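Long-range contacts in 4-alpha-glucanotransferase (Corynebacterium glutamicum, PDB 5B68), which is an amylomaltase-type glucanotransferase, built on a TIM-barrel domain with a beta-sandwich domain ahead of it in the chain: residues Q183-R188 with W673-L677; N219-A223 with P234-T238; P226-D232 with R286-A291; P237-R241 with G394-A398. All blocks are in the same frame, centred on the assembly; numbering follows the deposited sequence.

Contact 1. Residues Q183-R188 with W673-L677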
loop_
_atom_site.group_PDB
_atom_site.type_symbol
_atom_site.label_atom_id
_atom_site.label_comp_id
_atom_site.label_asym_id
_atom_site.label_seq_id
_atom_site.Cartn_x
_atom_site.Cartn_y
_atom_site.Cartn_z
ATOM N N GLN A 183 0.367 6.144 13.673
ATOM C CA GLN A 183 -0.880 6.390 12.951
ATOM C C GLN A 183 -1.133 7.882 13.010
ATOM O O GLN A 183 -1.695 8.429 13.985
ATOM C CB GLN A 183 -2.018 5.574 13.539
ATOM C CG GLN A 183 -1.764 4.110 13.468
ATOM C CD GLN A 183 -1.895 3.550 12.056
ATOM O OE1 GLN A 183 -2.982 3.613 11.498
ATOM N NE2 GLN A 183 -0.831 2.979 11.500
ATOM N N ILE A 184 -0.645 8.617 12.010
ATOM C CA ILE A 184 -0.511 10.063 12.161
ATOM C C ILE A 184 -1.819 10.836 12.420
ATOM O O ILE A 184 -1.795 11.856 13.111
ATOM C CB ILE A 184 0.346 10.702 10.990
ATOM C CG1 ILE A 184 0.781 12.125 11.304
ATOM C CG2 ILE A 184 -0.449 10.651 9.704
ATOM C CD1 ILE A 184 1.686 12.177 12.508
ATOM N N TYR A 185 -2.921 10.364 11.857
ATOM C CA TYR A 185 -4.270 10.988 12.092
ATOM C C TYR A 185 -4.583 10.981 13.624
ATOM O O TYR A 185 -5.323 11.812 14.120
ATOM C CB TYR A 185 -5.383 10.191 11.335
ATOM C CG TYR A 185 -5.373 8.722 11.554
ATOM C CD1 TYR A 185 -5.999 8.171 12.689
ATOM C CD2 TYR A 185 -4.686 7.860 10.717
ATOM C CE1 TYR A 185 -5.946 6.846 12.942
ATOM C CE2 TYR A 185 -4.618 6.493 10.967
ATOM C CZ TYR A 185 -5.251 6.012 12.110
ATOM O OH TYR A 185 -5.204 4.702 12.429
ATOM N N SER A 186 -4.018 10.013 14.327
ATOM C CA SER A 186 -4.288 9.859 15.761
ATOM C C SER A 186 -3.364 10.640 16.673
ATOM O O SER A 186 -3.613 10.662 17.880
ATOM C CB SER A 186 -4.229 8.383 16.195
ATOM O OG SER A 186 -2.893 7.845 16.265
ATOM N N VAL A 187 -2.318 11.250 16.130
ATOM C CA VAL A 187 -1.340 11.961 16.935
ATOM C C VAL A 187 -1.492 13.451 16.739
ATOM O O VAL A 187 -1.365 13.953 15.650
ATOM C CB VAL A 187 0.097 11.593 16.534
ATOM C CG1 VAL A 187 1.095 12.182 17.506
ATOM C CG2 VAL A 187 0.257 10.106 16.450
ATOM N N ARG A 188 -1.721 14.152 17.832
ATOM C CA ARG A 188 -2.037 15.548 17.791
ATOM C C ARG A 188 -0.960 16.388 18.461
ATOM O O ARG A 188 -0.303 15.953 19.382
ATOM C CB ARG A 188 -3.367 15.800 18.498
ATOM C CG ARG A 188 -4.606 15.389 17.725
ATOM C CD ARG A 188 -4.955 13.926 17.913
ATOM N NE ARG A 188 -5.290 13.592 19.284
ATOM C CZ ARG A 188 -6.486 13.732 19.838
ATOM N NH1 ARG A 188 -7.499 14.220 19.147
ATOM N NH2 ARG A 188 -6.668 13.392 21.093
ATOM N N TRP A 673 -9.653 2.943 13.585
ATOM C CA TRP A 673 -9.014 4.039 12.892
ATOM C C TRP A 673 -9.354 5.401 13.472
ATOM O O TRP A 673 -9.080 6.404 12.871
ATOM C CB TRP A 673 -9.332 3.996 11.410
ATOM C CG TRP A 673 -9.221 2.647 10.823
ATOM C CD1 TRP A 673 -10.230 1.889 10.343
ATOM C CD2 TRP A 673 -8.030 1.885 10.642
ATOM N NE1 TRP A 673 -9.754 0.710 9.877
ATOM C CE2 TRP A 673 -8.401 0.678 10.055
ATOM C CE3 TRP A 673 -6.681 2.107 10.932
ATOM C CZ2 TRP A 673 -7.490 -0.308 9.751
ATOM C CZ3 TRP A 673 -5.782 1.128 10.622
ATOM C CH2 TRP A 673 -6.186 -0.065 10.038
ATOM N N CYS A 674 -9.974 5.403 14.637
ATOM C CA CYS A 674 -10.398 6.624 15.307
ATOM C C CYS A 674 -9.860 6.847 16.727
ATOM O O CYS A 674 -10.366 7.684 17.438
ATOM C CB CYS A 674 -11.918 6.679 15.353
ATOM S SG CYS A 674 -12.669 6.634 13.714
ATOM N N ILE A 675 -8.862 6.073 17.127
ATOM C CA ILE A 675 -8.405 6.067 18.512
ATOM C C ILE A 675 -7.214 7.002 18.690
ATOM O O ILE A 675 -6.136 6.691 18.249
ATOM C CB ILE A 675 -7.976 4.642 18.924
ATOM C CG1 ILE A 675 -9.093 3.620 18.672
ATOM C CG2 ILE A 675 -7.498 4.600 20.361
ATOM C CD1 ILE A 675 -10.378 3.872 19.421
ATOM N N PRO A 676 -7.420 8.134 19.355
ATOM C CA PRO A 676 -6.321 9.117 19.581
ATOM C C PRO A 676 -5.224 8.594 20.510
ATOM O O PRO A 676 -5.466 7.676 21.330
ATOM C CB PRO A 676 -7.003 10.281 20.227
ATOM C CG PRO A 676 -8.098 9.647 20.996
ATOM C CD PRO A 676 -8.596 8.496 20.179
ATOM N N LEU A 677 -4.014 9.092 20.332
ATOM C CA LEU A 677 -2.848 8.572 21.088
ATOM C C LEU A 677 -3.049 8.944 22.569
ATOM O O LEU A 677 -3.169 10.130 22.899
ATOM C CB LEU A 677 -1.552 9.221 20.549
ATOM C CG LEU A 677 -0.236 8.701 21.178
ATOM C CD1 LEU A 677 0.011 7.248 20.809
ATOM C CD2 LEU A 677 0.937 9.629 20.806
HETATM O O HOH W 1 -3.969 12.268 21.593
#
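Ser186 and Tyr185 sit in the 3-10 turn that follows barrel strand 177-182, and there they meet the loop 673-677 from late in the chain. Leu677 N donates to Ser186 O over 2.9 Å (156°), coming in tilted from the carbonyl plane. The turn is braced from within: Ser186 OG, held between its own backbone N and carbonyl carbon (chi1 74°), folds back and donates 2.6 Å to Gln183 O, which also takes Ser186 N. Tyr185 OH gives a second bond of 2.6 Å to Gln183 OE1, in the amide plane on a lone pair. Both of these side-chain oxygens lie at the edge of the Trp673 indole and in its plane, with Tyr185 OH 3.3 Å from Trp673 CE3. At this C-terminal end of the TIM-barrel strand, a sulfate and a BTB molecule are bound close to the Trp673 side chain. Trp673 O approaches Tyr185 CE1 obliquely at 3.2 Å and is also hydrogen-bonded to Arg286, which makes a cation-pi contact with the tyrosine. At the other end, the doubly bent chain of Arg188 lays its guanidinium face against Pro676, Arg188 NH2 being 3.2 Å from Pro676 CB. Arg188 NH1 is held by Gly194 O, while NH2 donates to a water that in turn donates a hydrogen bond to Leu677 O. Val187 CG1 and Leu677 CD2 run alongside each other, 4.2 Å apart, and both side chains rest on Leu650.

Contact 2. Residues N219-A223 with P234-T238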
loop_
_atom_site.group_PDB
_atom_site.type_symbol
_atom_site.label_atom_id
_atom_site.label_comp_id
_atom_site.label_asym_id
_atom_site.label_seq_id
_atom_site.Cartn_x
_atom_site.Cartn_y
_atom_site.Cartn_z
ATOM N N ASN A 219 0.672 5.386 8.408
ATOM C CA ASN A 219 -0.454 4.825 7.671
ATOM C C ASN A 219 -0.508 5.351 6.260
ATOM O O ASN A 219 0.041 6.400 5.976
ATOM C CB ASN A 219 -1.783 5.176 8.360
ATOM C CG ASN A 219 -1.935 6.678 8.575
ATOM O OD1 ASN A 219 -2.628 7.419 7.802
ATOM N ND2 ASN A 219 -1.281 7.171 9.556
ATOM N N PRO A 220 -1.260 4.624 5.375
ATOM C CA PRO A 220 -1.503 5.144 4.048
ATOM C C PRO A 220 -2.161 6.516 4.155
ATOM O O PRO A 220 -2.995 6.774 5.055
ATOM C CB PRO A 220 -2.496 4.106 3.440
ATOM C CG PRO A 220 -2.292 2.826 4.214
ATOM C CD PRO A 220 -1.903 3.315 5.580
ATOM N N MET A 221 -1.808 7.365 3.215
ATOM C CA MET A 221 -2.324 8.746 3.172
ATOM C C MET A 221 -3.105 9.083 1.875
ATOM O O MET A 221 -3.249 10.258 1.464
ATOM C CB MET A 221 -1.129 9.664 3.264
ATOM C CG MET A 221 -0.219 9.407 4.478
ATOM S SD MET A 221 -1.028 10.000 5.975
ATOM C CE MET A 221 -0.636 11.740 5.797
ATOM N N HIS A 222 -3.568 8.028 1.236
ATOM C CA HIS A 222 -4.267 8.127 -0.030
ATOM C C HIS A 222 -5.613 8.862 0.137
ATOM O O HIS A 222 -6.309 8.749 1.150
ATOM C CB HIS A 222 -4.605 6.763 -0.602
ATOM C CG HIS A 222 -3.521 5.744 -0.590
ATOM N ND1 HIS A 222 -2.352 5.915 -1.287
ATOM C CD2 HIS A 222 -3.463 4.502 -0.042
ATOM C CE1 HIS A 222 -1.609 4.827 -1.150
ATOM N NE2 HIS A 222 -2.236 3.988 -0.352
ATOM N N ALA A 223 -5.997 9.587 -0.894
ATOM C CA ALA A 223 -7.229 10.349 -0.844
ATOM C C ALA A 223 -8.445 9.446 -0.724
ATOM O O ALA A 223 -8.488 8.382 -1.294
ATOM C CB ALA A 223 -7.354 11.232 -2.071
ATOM N N PRO A 234 -7.704 3.967 6.416
ATOM C CA PRO A 234 -6.748 4.323 5.389
ATOM C C PRO A 234 -6.592 3.257 4.297
ATOM O O PRO A 234 -5.940 3.533 3.282
ATOM C CB PRO A 234 -5.445 4.450 6.159
ATOM C CG PRO A 234 -5.814 4.612 7.568
ATOM C CD PRO A 234 -7.082 3.870 7.752
ATOM N N TYR A 235 -7.162 2.067 4.509
ATOM C CA TYR A 235 -6.946 0.944 3.645
ATOM C C TYR A 235 -8.130 0.778 2.672
ATOM O O TYR A 235 -8.146 -0.151 1.886
ATOM C CB TYR A 235 -6.656 -0.354 4.451
ATOM C CG TYR A 235 -5.278 -0.327 5.148
ATOM C CD1 TYR A 235 -4.129 -0.679 4.456
ATOM C CD2 TYR A 235 -5.138 0.106 6.508
ATOM C CE1 TYR A 235 -2.856 -0.603 5.049
ATOM C CE2 TYR A 235 -3.894 0.188 7.106
ATOM C CZ TYR A 235 -2.761 -0.175 6.395
ATOM O OH TYR A 235 -1.523 -0.141 7.013
ATOM N N LEU A 236 -9.069 1.703 2.644
ATOM C CA LEU A 236 -10.073 1.688 1.545
ATOM C C LEU A 236 -10.225 3.074 0.964
ATOM O O LEU A 236 -11.284 3.690 1.074
ATOM C CB LEU A 236 -11.398 1.089 2.013
ATOM C CG LEU A 236 -12.285 0.539 0.876
ATOM C CD1 LEU A 236 -11.609 -0.602 0.121
ATOM C CD2 LEU A 236 -13.569 0.031 1.485
ATOM N N PRO A 237 -9.163 3.553 0.324
ATOM C CA PRO A 237 -9.166 4.915 -0.232
ATOM C C PRO A 237 -9.853 4.915 -1.585
ATOM O O PRO A 237 -10.220 3.846 -2.088
ATOM C CB PRO A 237 -7.687 5.196 -0.404
ATOM C CG PRO A 237 -7.136 3.840 -0.801
ATOM C CD PRO A 237 -7.834 2.903 0.139
ATOM N N THR A 238 -10.011 6.088 -2.138
ATOM C CA THR A 238 -10.685 6.268 -3.469
ATOM C C THR A 238 -9.674 6.167 -4.604
ATOM O O THR A 238 -10.042 5.876 -5.761
ATOM C CB THR A 238 -11.503 7.603 -3.510
ATOM O OG1 THR A 238 -12.641 7.463 -4.405
ATOM C CG2 THR A 238 -10.684 8.743 -3.905
HETATM O O HOH W 2 -5.238 6.063 2.696
#
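Ala223 O accepts a hydrogen bond from Thr238 N (2.9 Å, 157°) where two irregular pieces of chain run side by side in the same direction, Pro220 facing Pro234 and Ala223 facing Pro237. Both belong to the long loop that leaves strand 215-218 of the TIM barrel and leads to helix 261-277. Prolines do most of the packing. Pro220 lies over one face of the Tyr235 ring in a CH-pi contact, Pro220 CG being 3.9 Å from the ring centroid and 22° off the normal, with the two side chains crossing at about a right angle. The tyrosine OH is hydrogen-bonded to Asp386 OD2 of strand 382-387, which probably helps to fix the ring against the proline; His560 meets the same ring at a small interplanar angle, and a BTB molecule lies close to the side chain. Next to this, Pro220 CD packs on Pro234 CB at 3.8 Å.

Further along, His222 and Pro237 lie alongside each other and point the same way, their CB atoms 3.5 Å apart. The imidazole presents its edge toward Pro234 O, and its NE2 is hydrogen-bonded to Ala388 N. A water fills in between the backbones, donating to Pro234 O at 2.7 Å and, over a longer 3.3 Å, to His222 O. Thr238 has OG1 anti to its backbone N (chi1 -150°), turned to Ala396 N, and this puts Thr238 CG2 3.4 Å from Ala223 O.

Contact 3. Residues P226-D232 with R286-A291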
loop_
_atom_site.group_PDB
_atom_site.type_symbol
_atom_site.label_atom_id
_atom_site.label_comp_id
_atom_site.label_asym_id
_atom_site.label_seq_id
_atom_site.Cartn_x
_atom_site.Cartn_y
_atom_site.Cartn_z
ATOM N N PRO A 226 -13.912 13.244 -1.522
ATOM C CA PRO A 226 -13.494 14.615 -1.573
ATOM C C PRO A 226 -14.268 15.558 -0.671
ATOM O O PRO A 226 -13.867 16.726 -0.553
ATOM C CB PRO A 226 -13.744 15.011 -3.045
ATOM C CG PRO A 226 -14.862 14.135 -3.484
ATOM C CD PRO A 226 -14.805 12.872 -2.642
ATOM N N LEU A 227 -15.350 15.103 -0.056
ATOM C CA LEU A 227 -16.028 15.857 0.995
ATOM C C LEU A 227 -16.698 14.860 1.925
ATOM O O LEU A 227 -16.916 13.750 1.526
ATOM C CB LEU A 227 -17.029 16.862 0.432
ATOM C CG LEU A 227 -18.225 16.349 -0.342
ATOM C CD1 LEU A 227 -19.116 17.503 -0.764
ATOM C CD2 LEU A 227 -17.790 15.559 -1.553
ATOM N N PRO A 228 -17.028 15.234 3.148
ATOM C CA PRO A 228 -17.631 14.275 4.078
ATOM C C PRO A 228 -19.020 13.857 3.623
ATOM O O PRO A 228 -19.610 14.650 2.927
ATOM C CB PRO A 228 -17.745 15.056 5.382
ATOM C CG PRO A 228 -17.275 16.425 5.116
ATOM C CD PRO A 228 -17.017 16.602 3.670
ATOM N N PRO A 229 -19.578 12.610 3.981
ATOM C CA PRO A 229 -18.755 11.782 4.877
ATOM C C PRO A 229 -17.626 11.031 4.198
ATOM O O PRO A 229 -17.746 10.679 3.048
ATOM C CB PRO A 229 -19.746 10.785 5.454
ATOM C CG PRO A 229 -20.597 10.466 4.318
ATOM C CD PRO A 229 -20.878 11.805 3.726
ATOM N N THR A 230 -16.560 10.761 4.942
ATOM C CA THR A 230 -15.339 10.193 4.380
ATOM C C THR A 230 -14.970 8.888 5.145
ATOM O O THR A 230 -15.360 8.712 6.304
ATOM C CB THR A 230 -14.217 11.265 4.294
ATOM O OG1 THR A 230 -13.175 10.783 3.436
ATOM C CG2 THR A 230 -13.668 11.623 5.664
ATOM N N GLU A 231 -14.309 7.981 4.442
ATOM C CA GLU A 231 -13.879 6.672 4.950
ATOM C C GLU A 231 -12.854 6.843 6.064
ATOM O O GLU A 231 -11.846 7.519 5.875
ATOM C CB GLU A 231 -13.237 5.876 3.779
ATOM C CG GLU A 231 -12.678 4.511 4.053
ATOM C CD GLU A 231 -13.670 3.592 4.748
ATOM O OE1 GLU A 231 -14.803 3.436 4.219
ATOM O OE2 GLU A 231 -13.334 3.059 5.830
ATOM N N ASP A 232 -13.128 6.255 7.223
ATOM C CA ASP A 232 -12.131 6.211 8.331
ATOM C C ASP A 232 -10.885 5.359 7.996
ATOM O O ASP A 232 -9.758 5.723 8.358
ATOM C CB ASP A 232 -12.767 5.598 9.585
ATOM C CG ASP A 232 -13.810 6.505 10.265
ATOM O OD1 ASP A 232 -13.740 7.722 10.229
ATOM O OD2 ASP A 232 -14.691 5.944 10.942
ATOM N N ARG A 286 -13.518 12.633 11.717
ATOM C CA ARG A 286 -12.952 13.191 10.511
ATOM C C ARG A 286 -13.970 14.117 9.859
ATOM O O ARG A 286 -13.589 15.144 9.276
ATOM C CB ARG A 286 -12.574 12.081 9.581
ATOM C CG ARG A 286 -11.349 11.275 10.006
ATOM C CD ARG A 286 -11.120 10.111 9.095
ATOM N NE ARG A 286 -9.860 9.437 9.430
ATOM C CZ ARG A 286 -9.678 8.566 10.425
ATOM N NH1 ARG A 286 -8.476 8.092 10.650
ATOM N NH2 ARG A 286 -10.663 8.178 11.228
ATOM N N ASN A 287 -15.268 13.775 9.967
ATOM C CA ASN A 287 -16.245 14.488 9.079
ATOM C C ASN A 287 -16.372 15.942 9.343
ATOM O O ASN A 287 -16.270 16.732 8.408
ATOM C CB ASN A 287 -17.596 13.781 8.982
ATOM C CG ASN A 287 -17.474 12.440 8.279
ATOM O OD1 ASN A 287 -16.620 12.271 7.398
ATOM N ND2 ASN A 287 -18.315 11.479 8.657
ATOM N N ASP A 288 -16.567 16.364 10.588
ATOM C CA ASP A 288 -16.680 17.840 10.820
ATOM C C ASP A 288 -15.366 18.586 10.662
ATOM O O ASP A 288 -15.327 19.703 10.175
ATOM C CB ASP A 288 -17.419 18.207 12.128
ATOM C CG ASP A 288 -16.848 17.541 13.354
ATOM O OD1 ASP A 288 -15.829 16.832 13.292
ATOM O OD2 ASP A 288 -17.460 17.712 14.421
ATOM N N VAL A 289 -14.269 17.933 11.019
ATOM C CA VAL A 289 -12.930 18.516 10.734
ATOM C C VAL A 289 -12.724 18.739 9.214
ATOM O O VAL A 289 -12.292 19.822 8.788
ATOM C CB VAL A 289 -11.759 17.638 11.278
ATOM C CG1 VAL A 289 -10.406 18.280 10.916
ATOM C CG2 VAL A 289 -11.852 17.508 12.816
ATOM N N TYR A 290 -13.135 17.760 8.437
ATOM C CA TYR A 290 -12.879 17.831 6.971
ATOM C C TYR A 290 -13.733 18.947 6.348
ATOM O O TYR A 290 -13.234 19.798 5.603
ATOM C CB TYR A 290 -13.207 16.483 6.337
ATOM C CG TYR A 290 -12.675 16.245 4.934
ATOM C CD1 TYR A 290 -11.651 17.008 4.395
ATOM C CD2 TYR A 290 -13.242 15.243 4.156
ATOM C CE1 TYR A 290 -11.168 16.735 3.087
ATOM C CE2 TYR A 290 -12.742 14.947 2.883
ATOM C CZ TYR A 290 -11.723 15.713 2.357
ATOM O OH TYR A 290 -11.265 15.384 1.083
ATOM N N ALA A 291 -15.003 18.914 6.710
ATOM C CA ALA A 291 -15.941 19.940 6.237
ATOM C C ALA A 291 -15.441 21.326 6.570
ATOM O O ALA A 291 -15.475 22.209 5.743
ATOM C CB ALA A 291 -17.348 19.699 6.791
HETATM O O HOH W 3 -11.143 17.055 -0.864
HETATM O O HOH W 4 -18.251 8.445 7.147
HETATM O O HOH W 5 -13.860 9.703 12.115
#
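Asn287, in the first turn of helix 286-301, gives OD1 to Thr230 N at 2.9 Å, so an amide of the irregular loop 226-232 finds its acceptor in a side chain; the donor arrives tilted 25° from the carbonyl plane. ND2 of the same side chain makes a weak bond to a water that donates to Thr230 O. Thr230 OG1 looks the other way and is hydrogen-bonded to Glu225 OE1, which also takes Glu231 N. Tyr290 OH is hydrogen-bonded to Glu225 O and to a water 2.6 Å away, and that water donates to Pro226 O.

Pro228 packs against the helix, with Pro228 CG 3.5 Å from Asn287 O and 3.7 Å from Ala291 CB. The cis peptide after it turns Pro229 over the Asn287 amide, Pro229 CB standing 3.6 Å from Asn287 ND2.

Arg286, extended from CG to NE, slides beneath Asp232. Asp232 O sits over the centre of the Arg286 guanidinium, 3.5 Å above the plane. The salt bridge from Arg286 NH2 to Asp232 OD1 is long at 3.3 Å and meets the carboxylate from above, 55° out of its plane. A water that accepts from Arg286 N probably donates to the same oxygen. Arg286 NH1 is hydrogen-bonded to Trp673 O. The long, out-of-plane approach to Asp232 suggests that charge contributes much to a bridge that still includes a hydrogen bond, while NH1 ties the same guanidinium to the backbone at Trp673.

Contact 4. Residues P237-R241 with G394-A398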
loop_
_atom_site.group_PDB
_atom_site.type_symbol
_atom_site.label_atom_id
_atom_site.label_comp_id
_atom_site.label_asym_id
_atom_site.label_seq_id
_atom_site.Cartn_x
_atom_site.Cartn_y
_atom_site.Cartn_z
ATOM N N PRO A 237 -9.163 3.553 0.324
ATOM C CA PRO A 237 -9.166 4.915 -0.232
ATOM C C PRO A 237 -9.853 4.915 -1.585
ATOM O O PRO A 237 -10.220 3.846 -2.088
ATOM C CB PRO A 237 -7.687 5.196 -0.404
ATOM C CG PRO A 237 -7.136 3.840 -0.801
ATOM C CD PRO A 237 -7.834 2.903 0.139
ATOM N N THR A 238 -10.011 6.088 -2.138
ATOM C CA THR A 238 -10.685 6.268 -3.469
ATOM C C THR A 238 -9.674 6.167 -4.604
ATOM O O THR A 238 -10.042 5.876 -5.761
ATOM C CB THR A 238 -11.503 7.603 -3.510
ATOM O OG1 THR A 238 -12.641 7.463 -4.405
ATOM C CG2 THR A 238 -10.684 8.743 -3.905
ATOM N N THR A 239 -8.401 6.300 -4.290
ATOM C CA THR A 239 -7.320 6.243 -5.278
ATOM C C THR A 239 -6.129 5.760 -4.455
ATOM O O THR A 239 -6.132 5.928 -3.212
ATOM C CB THR A 239 -7.046 7.630 -5.908
ATOM O OG1 THR A 239 -5.926 7.611 -6.812
ATOM C CG2 THR A 239 -6.810 8.793 -4.850
ATOM N N ARG A 240 -5.125 5.184 -5.095
ATOM C CA ARG A 240 -3.852 4.953 -4.445
ATOM C C ARG A 240 -2.765 5.943 -4.923
ATOM O O ARG A 240 -1.570 5.858 -4.552
ATOM C CB ARG A 240 -3.408 3.510 -4.646
ATOM C CG ARG A 240 -4.338 2.584 -3.918
ATOM C CD ARG A 240 -3.807 1.203 -3.859
ATOM N NE ARG A 240 -3.608 0.588 -5.179
ATOM C CZ ARG A 240 -2.729 -0.387 -5.404
ATOM N NH1 ARG A 240 -2.654 -0.930 -6.637
ATOM N NH2 ARG A 240 -1.927 -0.840 -4.407
ATOM N N ARG A 241 -3.134 6.889 -5.749
ATOM C CA ARG A 241 -2.166 7.827 -6.260
ATOM C C ARG A 241 -2.207 9.150 -5.499
ATOM O O ARG A 241 -1.223 9.598 -4.999
ATOM C CB ARG A 241 -2.440 8.110 -7.710
ATOM C CG ARG A 241 -1.455 9.059 -8.356
ATOM C CD ARG A 241 -1.539 9.198 -9.857
ATOM N NE ARG A 241 -0.770 10.326 -10.281
ATOM C CZ ARG A 241 -0.738 10.792 -11.533
ATOM N NH1 ARG A 241 -0.097 11.921 -11.760
ATOM N NH2 ARG A 241 -1.372 10.148 -12.551
ATOM N N GLY A 394 -16.529 2.012 -5.827
ATOM C CA GLY A 394 -17.305 3.079 -6.491
ATOM C C GLY A 394 -16.578 4.393 -6.592
ATOM O O GLY A 394 -17.207 5.405 -6.766
ATOM N N GLY A 395 -15.245 4.411 -6.450
ATOM C CA GLY A 395 -14.521 5.643 -6.285
ATOM C C GLY A 395 -13.802 6.185 -7.507
ATOM O O GLY A 395 -14.074 5.766 -8.622
ATOM N N ALA A 396 -12.865 7.063 -7.280
ATOM C CA ALA A 396 -12.202 7.804 -8.355
ATOM C C ALA A 396 -11.423 6.871 -9.299
ATOM O O ALA A 396 -11.603 6.935 -10.540
ATOM C CB ALA A 396 -11.297 8.892 -7.780
ATOM N N ASP A 397 -10.512 6.042 -8.726
ATOM C CA ASP A 397 -9.709 5.145 -9.556
ATOM C C ASP A 397 -10.628 4.110 -10.244
ATOM O O ASP A 397 -10.364 3.693 -11.361
ATOM C CB ASP A 397 -8.591 4.448 -8.779
ATOM C CG ASP A 397 -7.356 5.300 -8.530
ATOM O OD1 ASP A 397 -7.263 6.472 -8.816
ATOM O OD2 ASP A 397 -6.380 4.751 -7.936
ATOM N N ALA A 398 -11.690 3.658 -9.579
ATOM C CA ALA A 398 -12.608 2.644 -10.129
ATOM C C ALA A 398 -13.181 3.187 -11.413
ATOM O O ALA A 398 -13.330 2.452 -12.359
ATOM C CB ALA A 398 -13.744 2.297 -9.132
HETATM O O HOH W 6 -11.972 3.887 -6.669
#
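Thr238 meets the first turn of helix 396-400 with two oxygens, and this is the tight part of the contact. Thr238 OG1 accepts from Ala396 N at 2.9 Å, and Thr238 O takes Asp397 N at 3.0 Å in an almost straight bond (174°) that lies nearly along the C=O axis. Gly395, the N-cap residue, brings its CA to 3.2 Å from Thr238 OG1, an approach that the missing side chain permits. On the apolar side, Thr238 CG2 packs on Ala396 CB, with Trp330 of helix 307-338 touching both residues.

Thus N-H groups at the start of a helix, which have no acceptor one turn earlier, are met by the loop that follows the neighbouring barrel strand: 215-218 leads into 237-241, and 382-387 into 394-398. The helix answers with the carboxylate of Asp397. Thr239 OG1 donates to Asp397 OD1 at 2.7 Å on the syn side, 35° out of the plane, and Arg240 N reaches Asp397 OD2 from above the plane at 3.1 Å. The same threonine hydroxyl accepts from Arg241 N, closing an ST turn, so it is gripped from two sides.

On the looser side, toward the partly exposed Ala398, a water bridges Thr238 O, to which it donates at 2.9 Å, and Ala398 N, from which it accepts. The arginine side chains find their partners elsewhere: Arg240 NH2 on Ala388 O and NE on a bound glycerol, and Arg241 NH1 in a salt bridge with Glu320.

How the contacts relate
The long loop after strand 215-218 runs through contacts 2, 3 and 4, and contact 1 closes a larger loop of chain around all three. Contacts 2 and 4 share Pro237 and Thr238, their centres about 9 Å apart; His222 CB also lies 3.1 Å from Thr239 O. Arg286 of contact 3 joins contact 1 through Arg286 NH1, 2.9 Å from Trp673 O. Contact 2 touches contact 1 where Pro234 CD packs 3.6 Å from Trp673 CD2. Contacts 1 and 4 stay about 10 Å apart at their nearest atoms. BTB lies close to the side chains of both Tyr235 and Trp673, which is consistent with contacts 1 and 2 flanking a pocket at the barrel.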